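Local coordinates for probable ribosomal RNA small subunit methyltransferase (PDB 3DMH), which methylates the exocyclic N2 of a guanosine in 16S ribosomal RNA, using S-adenosylmethionine as methyl donor, at residues L3-L11 against L21-G29; E295-P306 against A328-V339. All coordinates share one frame; numbering follows the deposited sequence.

Interaction 1: residues L3-L11 against L21-G29. With SO4 (sulfate ion), chain B; SO4 (sulfate ion), chain C.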
loop_
_atom_site.group_PDB
_atom_site.type_symbol
_atom_site.label_atom_id
_atom_site.label_comp_id
_atom_site.label_asym_id
_atom_site.label_seq_id
_atom_site.Cartn_x
_atom_site.Cartn_y
_atom_site.Cartn_z
ATOM N N LEU A 3 -9.991 14.228 -10.210
ATOM C CA LEU A 3 -9.291 15.265 -9.409
ATOM C C LEU A 3 -8.097 15.813 -10.168
ATOM O O LEU A 3 -7.467 15.095 -10.935
ATOM C CB LEU A 3 -8.785 14.654 -8.096
ATOM C CG LEU A 3 -9.766 13.982 -7.132
ATOM C CD1 LEU A 3 -9.014 13.247 -6.039
ATOM C CD2 LEU A 3 -10.735 15.003 -6.528
ATOM N N THR A 4 -7.775 17.080 -9.929
ATOM C CA THR A 4 -6.499 17.644 -10.340
ATOM C C THR A 4 -5.391 17.005 -9.500
ATOM O O THR A 4 -5.672 16.330 -8.495
ATOM C CB THR A 4 -6.457 19.147 -10.103
ATOM O OG1 THR A 4 -6.662 19.412 -8.707
ATOM C CG2 THR A 4 -7.554 19.859 -10.930
ATOM N N ARG A 5 -4.142 17.202 -9.905
ATOM C CA ARG A 5 -3.027 16.686 -9.103
ATOM C C ARG A 5 -3.009 17.360 -7.737
ATOM O O ARG A 5 -2.890 16.680 -6.724
ATOM C CB ARG A 5 -1.699 16.867 -9.829
ATOM C CG ARG A 5 -1.581 15.950 -11.038
ATOM C CD ARG A 5 -0.334 16.249 -11.857
ATOM N NE ARG A 5 -0.373 17.592 -12.417
ATOM C CZ ARG A 5 0.539 18.534 -12.204
ATOM N NH1 ARG A 5 1.608 18.288 -11.457
ATOM N NH2 ARG A 5 0.393 19.727 -12.767
ATOM N N GLU A 6 -3.170 18.688 -7.712
ATOM C CA GLU A 6 -3.279 19.435 -6.451
ATOM C C GLU A 6 -4.395 18.876 -5.558
ATOM O O GLU A 6 -4.186 18.692 -4.361
ATOM C CB GLU A 6 -3.474 20.946 -6.712
ATOM C CG GLU A 6 -3.428 21.814 -5.439
ATOM C CD GLU A 6 -4.776 21.895 -4.710
ATOM O OE1 GLU A 6 -5.828 21.917 -5.377
ATOM O OE2 GLU A 6 -4.774 21.918 -3.462
ATOM N N ALA A 7 -5.557 18.570 -6.139
ATOM C CA ALA A 7 -6.659 17.988 -5.347
ATOM C C ALA A 7 -6.352 16.577 -4.834
ATOM O O ALA A 7 -6.696 16.230 -3.708
ATOM C CB ALA A 7 -7.951 17.994 -6.128
ATOM N N TYR A 8 -5.703 15.763 -5.666
ATOM C CA TYR A 8 -5.260 14.456 -5.211
ATOM C C TYR A 8 -4.343 14.557 -3.977
ATOM O O TYR A 8 -4.477 13.755 -3.037
ATOM C CB TYR A 8 -4.556 13.627 -6.331
ATOM C CG TYR A 8 -4.076 12.336 -5.695
ATOM C CD1 TYR A 8 -4.969 11.295 -5.467
ATOM C CD2 TYR A 8 -2.769 12.206 -5.178
ATOM C CE1 TYR A 8 -4.612 10.151 -4.791
ATOM C CE2 TYR A 8 -2.384 11.060 -4.496
ATOM C CZ TYR A 8 -3.298 10.021 -4.288
ATOM O OH TYR A 8 -2.939 8.915 -3.578
ATOM N N HIS A 9 -3.391 15.493 -4.009
ATOM C CA HIS A 9 -2.388 15.616 -2.948
ATOM C C HIS A 9 -2.827 16.446 -1.751
ATOM O O HIS A 9 -2.099 16.518 -0.759
ATOM C CB HIS A 9 -1.084 16.184 -3.490
ATOM C CG HIS A 9 -0.319 15.220 -4.333
ATOM N ND1 HIS A 9 0.253 14.079 -3.817
ATOM C CD2 HIS A 9 -0.021 15.228 -5.657
ATOM C CE1 HIS A 9 0.861 13.412 -4.785
ATOM N NE2 HIS A 9 0.715 14.091 -5.911
ATOM N N ARG A 10 -3.993 17.082 -1.872
ATOM C CA ARG A 10 -4.471 17.997 -0.832
ATOM C C ARG A 10 -4.909 17.251 0.417
ATOM O O ARG A 10 -5.622 16.254 0.327
ATOM C CB ARG A 10 -5.633 18.811 -1.355
ATOM C CG ARG A 10 -6.115 19.828 -0.360
ATOM C CD ARG A 10 -7.302 20.558 -0.881
ATOM N NE ARG A 10 -6.913 21.549 -1.882
ATOM C CZ ARG A 10 -7.617 22.654 -2.118
ATOM N NH1 ARG A 10 -8.722 22.877 -1.417
ATOM N NH2 ARG A 10 -7.221 23.530 -3.038
ATOM N N LEU A 11 -4.489 17.770 1.580
ATOM C CA LEU A 11 -4.936 17.247 2.885
ATOM C C LEU A 11 -6.050 18.150 3.377
ATOM O O LEU A 11 -5.875 19.370 3.403
ATOM C CB LEU A 11 -3.783 17.260 3.898
ATOM C CG LEU A 11 -2.432 16.663 3.452
ATOM C CD1 LEU A 11 -1.467 16.661 4.618
ATOM C CD2 LEU A 11 -2.567 15.280 2.900
ATOM N N LEU A 21 -9.468 16.023 11.911
ATOM C CA LEU A 21 -8.625 14.962 11.416
ATOM C C LEU A 21 -8.441 15.166 9.929
ATOM O O LEU A 21 -9.422 15.364 9.209
ATOM C CB LEU A 21 -9.318 13.621 11.678
ATOM C CG LEU A 21 -8.469 12.377 11.519
ATOM C CD1 LEU A 21 -7.432 12.258 12.652
ATOM C CD2 LEU A 21 -9.377 11.162 11.489
ATOM N N PHE A 22 -7.189 15.167 9.471
ATOM C CA PHE A 22 -6.931 15.311 8.038
ATOM C C PHE A 22 -7.122 14.009 7.294
ATOM O O PHE A 22 -6.679 12.945 7.745
ATOM C CB PHE A 22 -5.506 15.807 7.783
ATOM C CG PHE A 22 -5.310 17.277 8.130
ATOM C CD1 PHE A 22 -5.394 18.242 7.136
ATOM C CD2 PHE A 22 -5.047 17.693 9.451
ATOM C CE1 PHE A 22 -5.188 19.580 7.412
ATOM C CE2 PHE A 22 -4.868 19.055 9.739
ATOM C CZ PHE A 22 -4.933 19.991 8.706
ATOM N N ILE A 23 -7.731 14.132 6.124
ATOM C CA ILE A 23 -7.874 13.001 5.207
ATOM C C ILE A 23 -7.399 13.439 3.821
ATOM O O ILE A 23 -7.251 14.632 3.544
ATOM C CB ILE A 23 -9.335 12.468 5.167
ATOM C CG1 ILE A 23 -10.259 13.475 4.487
ATOM C CG2 ILE A 23 -9.804 12.059 6.613
ATOM C CD1 ILE A 23 -11.656 12.930 4.216
ATOM N N LYS A 24 -7.197 12.481 2.926
ATOM C CA LYS A 24 -6.872 12.837 1.542
ATOM C C LYS A 24 -7.251 11.658 0.658
ATOM O O LYS A 24 -7.360 10.520 1.154
ATOM C CB LYS A 24 -5.370 13.177 1.354
ATOM C CG LYS A 24 -4.459 11.948 1.417
ATOM C CD LYS A 24 -2.992 12.259 1.077
ATOM C CE LYS A 24 -2.824 12.864 -0.301
ATOM N NZ LYS A 24 -3.168 11.914 -1.427
ATOM N N PRO A 25 -7.414 11.918 -0.655
ATOM C CA PRO A 25 -7.610 10.808 -1.586
ATOM C C PRO A 25 -6.467 9.792 -1.458
ATOM O O PRO A 25 -5.311 10.153 -1.253
ATOM C CB PRO A 25 -7.604 11.495 -2.953
ATOM C CG PRO A 25 -8.125 12.911 -2.664
ATOM C CD PRO A 25 -7.424 13.227 -1.339
ATOM N N GLY A 26 -6.821 8.510 -1.503
ATOM C CA GLY A 26 -5.803 7.452 -1.445
ATOM C C GLY A 26 -5.333 7.022 -0.062
ATOM O O GLY A 26 -4.483 6.126 0.074
ATOM N N ALA A 27 -5.873 7.643 0.988
ATOM C CA ALA A 27 -5.562 7.248 2.355
ATOM C C ALA A 27 -6.687 6.385 2.974
ATOM O O ALA A 27 -7.884 6.763 2.916
ATOM C CB ALA A 27 -5.321 8.483 3.218
ATOM N N ARG A 28 -6.311 5.233 3.533
ATOM C CA ARG A 28 -7.244 4.307 4.198
ATOM C C ARG A 28 -7.757 4.862 5.520
ATOM O O ARG A 28 -7.110 5.681 6.162
ATOM C CB ARG A 28 -6.549 2.975 4.526
ATOM C CG ARG A 28 -6.148 2.060 3.383
ATOM C CD ARG A 28 -5.594 0.801 4.064
ATOM N NE ARG A 28 -4.967 -0.171 3.158
ATOM C CZ ARG A 28 -3.649 -0.290 2.951
ATOM N NH1 ARG A 28 -2.779 0.506 3.573
ATOM N NH2 ARG A 28 -3.201 -1.216 2.110
ATOM N N GLY A 29 -8.926 4.390 5.948
ATOM C CA GLY A 29 -9.371 4.620 7.322
ATOM C C GLY A 29 -10.444 5.673 7.513
ATOM O O GLY A 29 -10.830 5.964 8.659
HETATM S S SO4 B . -3.831 18.596 -13.528
HETATM O O1 SO4 B . -4.973 19.235 -14.174
HETATM O O2 SO4 B . -3.253 19.498 -12.545
HETATM O O3 SO4 B . -4.280 17.350 -12.912
HETATM O O4 SO4 B . -2.796 18.282 -14.504
HETATM S S SO4 C . -6.547 -3.418 4.363
HETATM O O1 SO4 C . -6.203 -2.632 5.561
HETATM O O2 SO4 C . -5.409 -4.190 3.883
HETATM O O3 SO4 C . -7.620 -4.371 4.710
HETATM O O4 SO4 C . -7.016 -2.492 3.337
#

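Interaction 2: residues E295-P306 against A328-V339. With SAM (S-adenosylmethionine), chain D; GMP (guanosine), chain E.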
loop_
_atom_site.group_PDB
_atom_site.type_symbol
_atom_site.label_atom_id
_atom_site.label_comp_id
_atom_site.label_asym_id
_atom_site.label_seq_id
_atom_site.Cartn_x
_atom_site.Cartn_y
_atom_site.Cartn_z
ATOM N N GLU A 295 9.695 19.008 -7.713
ATOM C CA GLU A 295 8.764 19.640 -8.634
ATOM C C GLU A 295 9.228 19.484 -10.094
ATOM O O GLU A 295 8.411 19.270 -10.991
ATOM C CB GLU A 295 8.654 21.129 -8.275
ATOM C CG GLU A 295 7.555 21.890 -8.988
ATOM C CD GLU A 295 7.321 23.255 -8.384
ATOM O OE1 GLU A 295 7.054 23.338 -7.160
ATOM O OE2 GLU A 295 7.410 24.258 -9.128
ATOM N N GLU A 296 10.540 19.539 -10.299
ATOM C CA GLU A 296 11.128 19.610 -11.641
ATOM C C GLU A 296 11.351 18.272 -12.361
ATOM O O GLU A 296 11.549 18.257 -13.580
ATOM C CB GLU A 296 12.442 20.408 -11.624
ATOM C CG GLU A 296 13.511 19.902 -10.646
ATOM C CD GLU A 296 13.453 20.588 -9.273
ATOM O OE1 GLU A 296 12.354 21.018 -8.852
ATOM O OE2 GLU A 296 14.512 20.691 -8.609
ATOM N N ALA A 297 11.315 17.157 -11.625
ATOM C CA ALA A 297 11.695 15.869 -12.210
ATOM C C ALA A 297 10.805 15.507 -13.397
ATOM O O ALA A 297 9.574 15.550 -13.290
ATOM C CB ALA A 297 11.661 14.763 -11.165
ATOM N N ARG A 298 11.437 15.173 -14.525
ATOM C CA ARG A 298 10.732 14.692 -15.718
ATOM C C ARG A 298 11.343 13.391 -16.245
ATOM O O ARG A 298 12.451 13.007 -15.858
ATOM C CB ARG A 298 10.734 15.746 -16.831
ATOM C CG ARG A 298 10.147 17.090 -16.456
ATOM C CD ARG A 298 8.644 17.021 -16.265
ATOM N NE ARG A 298 8.101 18.349 -15.989
ATOM C CZ ARG A 298 7.896 18.841 -14.768
ATOM N NH1 ARG A 298 8.183 18.115 -13.689
ATOM N NH2 ARG A 298 7.404 20.069 -14.627
ATOM N N PHE A 299 10.611 12.703 -17.113
ATOM C CA PHE A 299 11.015 11.369 -17.533
ATOM C C PHE A 299 10.785 11.178 -19.015
ATOM O O PHE A 299 10.000 11.908 -19.627
ATOM C CB PHE A 299 10.249 10.311 -16.716
ATOM C CG PHE A 299 10.493 10.414 -15.232
ATOM C CD1 PHE A 299 11.512 9.684 -14.635
ATOM C CD2 PHE A 299 9.744 11.297 -14.444
ATOM C CE1 PHE A 299 11.770 9.796 -13.277
ATOM C CE2 PHE A 299 10.005 11.439 -13.071
ATOM C CZ PHE A 299 11.019 10.686 -12.488
ATOM N N ASP A 300 11.492 10.196 -19.579
ATOM C CA ASP A 300 11.353 9.798 -20.978
ATOM C C ASP A 300 10.264 8.730 -21.158
ATOM O O ASP A 300 9.578 8.697 -22.188
ATOM C CB ASP A 300 12.685 9.240 -21.495
ATOM C CG ASP A 300 13.848 10.201 -21.282
ATOM O OD1 ASP A 300 13.738 11.369 -21.718
ATOM O OD2 ASP A 300 14.869 9.788 -20.675
ATOM N N ILE A 301 10.126 7.848 -20.171
ATOM C CA ILE A 301 9.173 6.741 -20.250
ATOM C C ILE A 301 8.514 6.600 -18.890
ATOM O O ILE A 301 9.200 6.598 -17.872
ATOM C CB ILE A 301 9.881 5.407 -20.595
ATOM C CG1 ILE A 301 10.530 5.486 -21.978
ATOM C CG2 ILE A 301 8.904 4.233 -20.567
ATOM C CD1 ILE A 301 11.525 4.370 -22.239
ATOM N N ILE A 302 7.191 6.473 -18.875
ATOM C CA ILE A 302 6.471 6.209 -17.626
ATOM C C ILE A 302 5.600 4.982 -17.814
ATOM O O ILE A 302 4.920 4.846 -18.843
ATOM C CB ILE A 302 5.640 7.428 -17.188
ATOM C CG1 ILE A 302 6.598 8.589 -16.897
ATOM C CG2 ILE A 302 4.784 7.078 -15.940
ATOM C CD1 ILE A 302 5.948 9.845 -16.356
ATOM N N VAL A 303 5.689 4.050 -16.871
ATOM C CA VAL A 303 4.942 2.793 -16.985
ATOM C C VAL A 303 4.094 2.624 -15.747
ATOM O O VAL A 303 4.479 3.069 -14.656
ATOM C CB VAL A 303 5.871 1.546 -17.144
ATOM C CG1 VAL A 303 6.697 1.653 -18.413
ATOM C CG2 VAL A 303 6.780 1.375 -15.908
ATOM N N THR A 304 2.950 1.961 -15.899
ATOM C CA THR A 304 2.154 1.658 -14.722
ATOM C C THR A 304 1.197 0.505 -14.949
ATOM O O THR A 304 0.606 0.385 -16.017
ATOM C CB THR A 304 1.377 2.906 -14.204
ATOM O OG1 THR A 304 0.759 2.593 -12.947
ATOM C CG2 THR A 304 0.300 3.378 -15.220
ATOM N N ASN A 305 1.110 -0.340 -13.921
ATOM C CA ASN A 305 0.029 -1.307 -13.744
ATOM C C ASN A 305 -0.723 -0.784 -12.503
ATOM O O ASN A 305 -0.338 -1.114 -11.373
ATOM C CB ASN A 305 0.653 -2.681 -13.492
ATOM C CG ASN A 305 -0.377 -3.770 -13.265
ATOM O OD1 ASN A 305 -1.577 -3.518 -13.289
ATOM N ND2 ASN A 305 0.099 -5.004 -13.034
ATOM N N PRO A 306 -1.727 0.091 -12.699
ATOM C CA PRO A 306 -2.289 0.776 -11.532
ATOM C C PRO A 306 -3.098 -0.114 -10.596
ATOM O O PRO A 306 -3.584 -1.195 -10.999
ATOM C CB PRO A 306 -3.227 1.838 -12.129
ATOM C CG PRO A 306 -3.016 1.834 -13.578
ATOM C CD PRO A 306 -2.343 0.543 -13.966
ATOM N N ALA A 328 1.945 14.916 -16.760
ATOM C CA ALA A 328 2.658 16.068 -16.229
ATOM C C ALA A 328 4.163 15.846 -16.081
ATOM O O ALA A 328 4.942 16.804 -16.151
ATOM C CB ALA A 328 2.042 16.500 -14.887
ATOM N N ARG A 329 4.572 14.594 -15.904
ATOM C CA ARG A 329 5.962 14.271 -15.597
ATOM C C ARG A 329 6.758 13.877 -16.831
ATOM O O ARG A 329 7.974 13.723 -16.740
ATOM C CB ARG A 329 6.042 13.135 -14.573
ATOM C CG ARG A 329 5.551 13.460 -13.148
ATOM C CD ARG A 329 6.654 14.145 -12.391
ATOM N NE ARG A 329 6.265 14.556 -11.042
ATOM C CZ ARG A 329 6.979 15.389 -10.289
ATOM N NH1 ARG A 329 8.126 15.916 -10.743
ATOM N NH2 ARG A 329 6.552 15.713 -9.074
ATOM N N LEU A 330 6.082 13.681 -17.966
ATOM C CA LEU A 330 6.779 13.324 -19.215
ATOM C C LEU A 330 7.344 14.537 -19.935
ATOM O O LEU A 330 6.662 15.562 -20.070
ATOM C CB LEU A 330 5.862 12.563 -20.179
ATOM C CG LEU A 330 5.715 11.063 -19.909
ATOM C CD1 LEU A 330 4.540 10.446 -20.695
ATOM C CD2 LEU A 330 7.018 10.323 -20.199
ATOM N N ARG A 331 8.586 14.408 -20.399
ATOM C CA ARG A 331 9.182 15.403 -21.287
ATOM C C ARG A 331 8.532 15.309 -22.661
ATOM O O ARG A 331 8.012 14.257 -23.031
ATOM C CB ARG A 331 10.698 15.199 -21.400
ATOM C CG ARG A 331 11.458 15.789 -20.231
ATOM C CD ARG A 331 12.964 15.746 -20.440
ATOM N NE ARG A 331 13.465 14.399 -20.228
ATOM C CZ ARG A 331 14.093 13.979 -19.133
ATOM N NH1 ARG A 331 14.350 14.800 -18.121
ATOM N NH2 ARG A 331 14.477 12.715 -19.059
ATOM N N PRO A 332 8.543 16.411 -23.433
ATOM C CA PRO A 332 8.045 16.287 -24.806
ATOM C C PRO A 332 8.707 15.123 -25.545
ATOM O O PRO A 332 9.924 14.929 -25.431
ATOM C CB PRO A 332 8.460 17.610 -25.452
ATOM C CG PRO A 332 8.548 18.572 -24.327
ATOM C CD PRO A 332 8.986 17.785 -23.122
ATOM N N GLY A 333 7.909 14.354 -26.281
ATOM C CA GLY A 333 8.401 13.150 -26.948
ATOM C C GLY A 333 8.385 11.925 -26.044
ATOM O O GLY A 333 8.588 10.799 -26.510
ATOM N N GLY A 334 8.153 12.139 -24.753
ATOM C CA GLY A 334 8.072 11.025 -23.796
ATOM C C GLY A 334 6.863 10.134 -24.020
ATOM O O GLY A 334 5.874 10.541 -24.643
ATOM N N VAL A 335 6.943 8.905 -23.522
ATOM C CA VAL A 335 5.874 7.935 -23.748
ATOM C C VAL A 335 5.344 7.310 -22.459
ATOM O O VAL A 335 6.063 7.197 -21.459
ATOM C CB VAL A 335 6.300 6.844 -24.756
ATOM C CG1 VAL A 335 6.549 7.448 -26.134
ATOM C CG2 VAL A 335 7.535 6.079 -24.278
ATOM N N PHE A 336 4.072 6.917 -22.508
ATOM C CA PHE A 336 3.352 6.374 -21.352
ATOM C C PHE A 336 2.737 5.032 -21.720
ATOM O O PHE A 336 2.076 4.912 -22.765
ATOM C CB PHE A 336 2.253 7.358 -20.977
ATOM C CG PHE A 336 1.399 6.941 -19.806
ATOM C CD1 PHE A 336 1.980 6.442 -18.637
ATOM C CD2 PHE A 336 0.017 7.090 -19.863
ATOM C CE1 PHE A 336 1.195 6.093 -17.525
ATOM C CE2 PHE A 336 -0.793 6.747 -18.770
ATOM C CZ PHE A 336 -0.205 6.253 -17.594
ATOM N N PHE A 337 2.944 4.030 -20.862
ATOM C CA PHE A 337 2.334 2.710 -21.028
ATOM C C PHE A 337 1.522 2.385 -19.781
ATOM O O PHE A 337 2.050 2.486 -18.667
ATOM C CB PHE A 337 3.397 1.607 -21.160
ATOM C CG PHE A 337 4.226 1.698 -22.394
ATOM C CD1 PHE A 337 3.939 0.914 -23.511
ATOM C CD2 PHE A 337 5.311 2.570 -22.449
ATOM C CE1 PHE A 337 4.723 1.010 -24.656
ATOM C CE2 PHE A 337 6.096 2.658 -23.574
ATOM C CZ PHE A 337 5.805 1.875 -24.693
ATOM N N LEU A 338 0.266 1.976 -19.965
ATOM C CA LEU A 338 -0.604 1.610 -18.843
ATOM C C LEU A 338 -1.303 0.294 -19.145
ATOM O O LEU A 338 -1.755 0.082 -20.269
ATOM C CB LEU A 338 -1.642 2.715 -18.627
ATOM C CG LEU A 338 -2.731 2.492 -17.572
ATOM C CD1 LEU A 338 -3.200 3.805 -16.942
ATOM C CD2 LEU A 338 -3.907 1.762 -18.215
ATOM N N VAL A 339 -1.401 -0.591 -18.158
ATOM C CA VAL A 339 -2.097 -1.863 -18.387
ATOM C C VAL A 339 -3.245 -2.003 -17.394
ATOM O O VAL A 339 -3.095 -1.661 -16.212
ATOM C CB VAL A 339 -1.119 -3.069 -18.357
ATOM C CG1 VAL A 339 -0.462 -3.238 -16.983
ATOM C CG2 VAL A 339 -1.819 -4.369 -18.782
HETATM N N SAM D . 4.112 -2.468 -10.618
HETATM C CA SAM D . 3.849 -3.697 -9.792
HETATM C C SAM D . 3.578 -4.863 -10.718
HETATM O O SAM D . 3.375 -4.579 -11.907
HETATM O OXT SAM D . 3.533 -6.017 -10.261
HETATM C CB SAM D . 2.635 -3.506 -8.880
HETATM C CG SAM D . 1.313 -3.195 -9.586
HETATM S SD SAM D . -0.071 -3.114 -8.404
HETATM C CE SAM D . -1.494 -3.424 -9.489
HETATM C "C5'" SAM D . -0.311 -1.348 -8.051
HETATM C "C4'" SAM D . 0.718 -0.809 -7.071
HETATM O "O4'" SAM D . 0.325 0.539 -6.826
HETATM C "C3'" SAM D . 0.777 -1.539 -5.722
HETATM O "O3'" SAM D . 2.094 -1.983 -5.420
HETATM C "C2'" SAM D . 0.262 -0.489 -4.733
HETATM O "O2'" SAM D . 0.772 -0.593 -3.418
HETATM C "C1'" SAM D . 0.676 0.778 -5.478
HETATM N N9 SAM D . -0.017 1.949 -4.973
HETATM C C8 SAM D . -1.298 2.046 -4.436
HETATM N N7 SAM D . -1.549 3.340 -4.121
HETATM C C5 SAM D . -0.421 4.068 -4.438
HETATM C C6 SAM D . -0.075 5.418 -4.300
HETATM N N6 SAM D . -0.916 6.300 -3.744
HETATM N N1 SAM D . 1.169 5.809 -4.738
HETATM C C2 SAM D . 2.063 4.914 -5.282
HETATM N N3 SAM D . 1.767 3.558 -5.378
HETATM C C4 SAM D . 0.536 3.179 -4.969
HETATM C "C4'" GMP E . -7.443 -11.515 -13.131
HETATM O "O4'" GMP E . -7.090 -10.150 -13.389
HETATM C "C3'" GMP E . -7.810 -11.590 -11.658
HETATM O "O3'" GMP E . -6.654 -12.055 -10.949
HETATM C "C2'" GMP E . -8.092 -10.147 -11.278
HETATM O "O2'" GMP E . -7.806 -9.900 -9.901
HETATM C "C1'" GMP E . -7.133 -9.388 -12.178
HETATM N N9 GMP E . -7.539 -8.014 -12.542
HETATM C C8 GMP E . -8.779 -7.520 -12.696
HETATM N N7 GMP E . -8.748 -6.211 -13.060
HETATM C C5 GMP E . -7.449 -5.853 -13.165
HETATM C C6 GMP E . -6.687 -4.623 -13.506
HETATM O O6 GMP E . -7.278 -3.565 -13.810
HETATM N N1 GMP E . -5.344 -4.691 -13.476
HETATM C C2 GMP E . -4.668 -5.822 -13.152
HETATM N N2 GMP E . -3.314 -5.843 -13.133
HETATM N N3 GMP E . -5.302 -6.985 -12.831
HETATM C C4 GMP E . -6.657 -7.049 -12.826
#

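Interaction 1: residues L3-L11 against L21-G29
Lys24 reaches from the loop after strand 19-23 across Arg10 and Leu11 to the C-terminal end of helix 5-9. Lys24 CB lies 3.3 Å from Arg10 O. Lys24 CG runs along the CD2 branch of Leu11, and Lys24 CD packs against Leu11 CD2 at 3.6 Å. The chain then bends at both chi3 and chi4, and CE passes the carbonyl oxygens of Tyr8 and His9. At the tip, Lys24 NZ donates to Tyr8 O at 2.8 Å and to Pro25 O, also at 2.8 Å. The first bond is tilted 28° from the carbonyl plane; the second lies in its carbonyl plane. Lys24 NZ also sits over one face of the Tyr8 ring, 3.7 Å from the ring centroid and off-centre, a cation-pi contact. Tyr8 CG is anti to its backbone N (chi1 177°), which swings the ring out to the loop. There Tyr8 CD1 touches Pro25 CB at 3.6 Å. Leu3 CD1 meets the same proline at CG, and Leu11 CB packs on Phe22 CD1. Asp288, an S-adenosylmethionine-binding residue, pairs with Lys24 NZ (salt bridge) and Tyr8 OH (hydrogen bond). Two carbonyls, a ring face and a carboxylate thus hold the ammonium, which should favour its charged form beside the cofactor pocket.

Interaction 2: residues E295-P306 against A328-V339
Strands 301-304 and 334-339 run parallel, their axes 4.8 Å apart at closest approach and their directions 7° apart, and their backbone bonds alternate from Val335 N to Asp300 O through to Val339 N to Thr304 O. Ahead of them, Phe299 pairs with Leu330 in a separate parallel bridge. Ile302 fills the side of the sheet that also carries Leu330, Phe336 and Thr304. Ile302 CG1 slides past Leu330 CD2 at 3.8 Å, and its CG2 meets Phe336 CD1. With chi1 at 179°, the Phe336 ring leans over toward strand 301-304, where Phe336 CE1 lies 3.7 Å from Thr304 CG2. On the other face, Ile301 CG1 packs on Val335 CG2. These are the fourth and fifth strands of the Rossmann-like methyltransferase sheet, order 3-2-1-4-5-7-6, joined by a right-handed crossover through helix 317-329. Strand 301-304 leads into Asn305-Pro306, the start of the NPPF motif of N6-adenine and N2-guanine methyltransferases. Asn305 OD1 accepts from guanosine N2 at 2.9 Å, while ND2 bonds Asp213 and Ser216. Asn305 CB rests on Val339 CG1. At the far end, Ala297 O takes two arginines. Arg329 NH1 meets Ala297 O in the carbonyl plane, on a lone pair, at 3.0 Å; Arg298 NH1 meets Ala297 O from above that plane at 2.9 Å. Thr294 O and Asp290 also hold Arg329. Arg331 NH2 forms a salt bridge to Asp300 OD1 at 3.1 Å, from above the carboxylate plane, and Gln236 binds both partners.

In the fold
The two contacts come in series along the chain, with centres about 22 Å apart. Interaction 1 joins the N-terminal helix 5-9 to the loop after strand 19-23. Interaction 2 joins neighbouring strands of the C-terminal sheet, in the methyltransferase domain. Helix 317-329 links them: Tyr8 and Arg5 of interaction 1 pack on it, and its last two residues, Ala328 and Arg329, belong to interaction 2. They touch directly where Arg5 NE lies 3.6 Å from Ala328 CB. Asp290 is a shared partner, bound by His9 and by Arg329. Both contacts also reach the S-adenosylmethionine pocket, through Tyr8 and through Asn305 and Pro306, so the N-terminal segment forms part of the cofactor site.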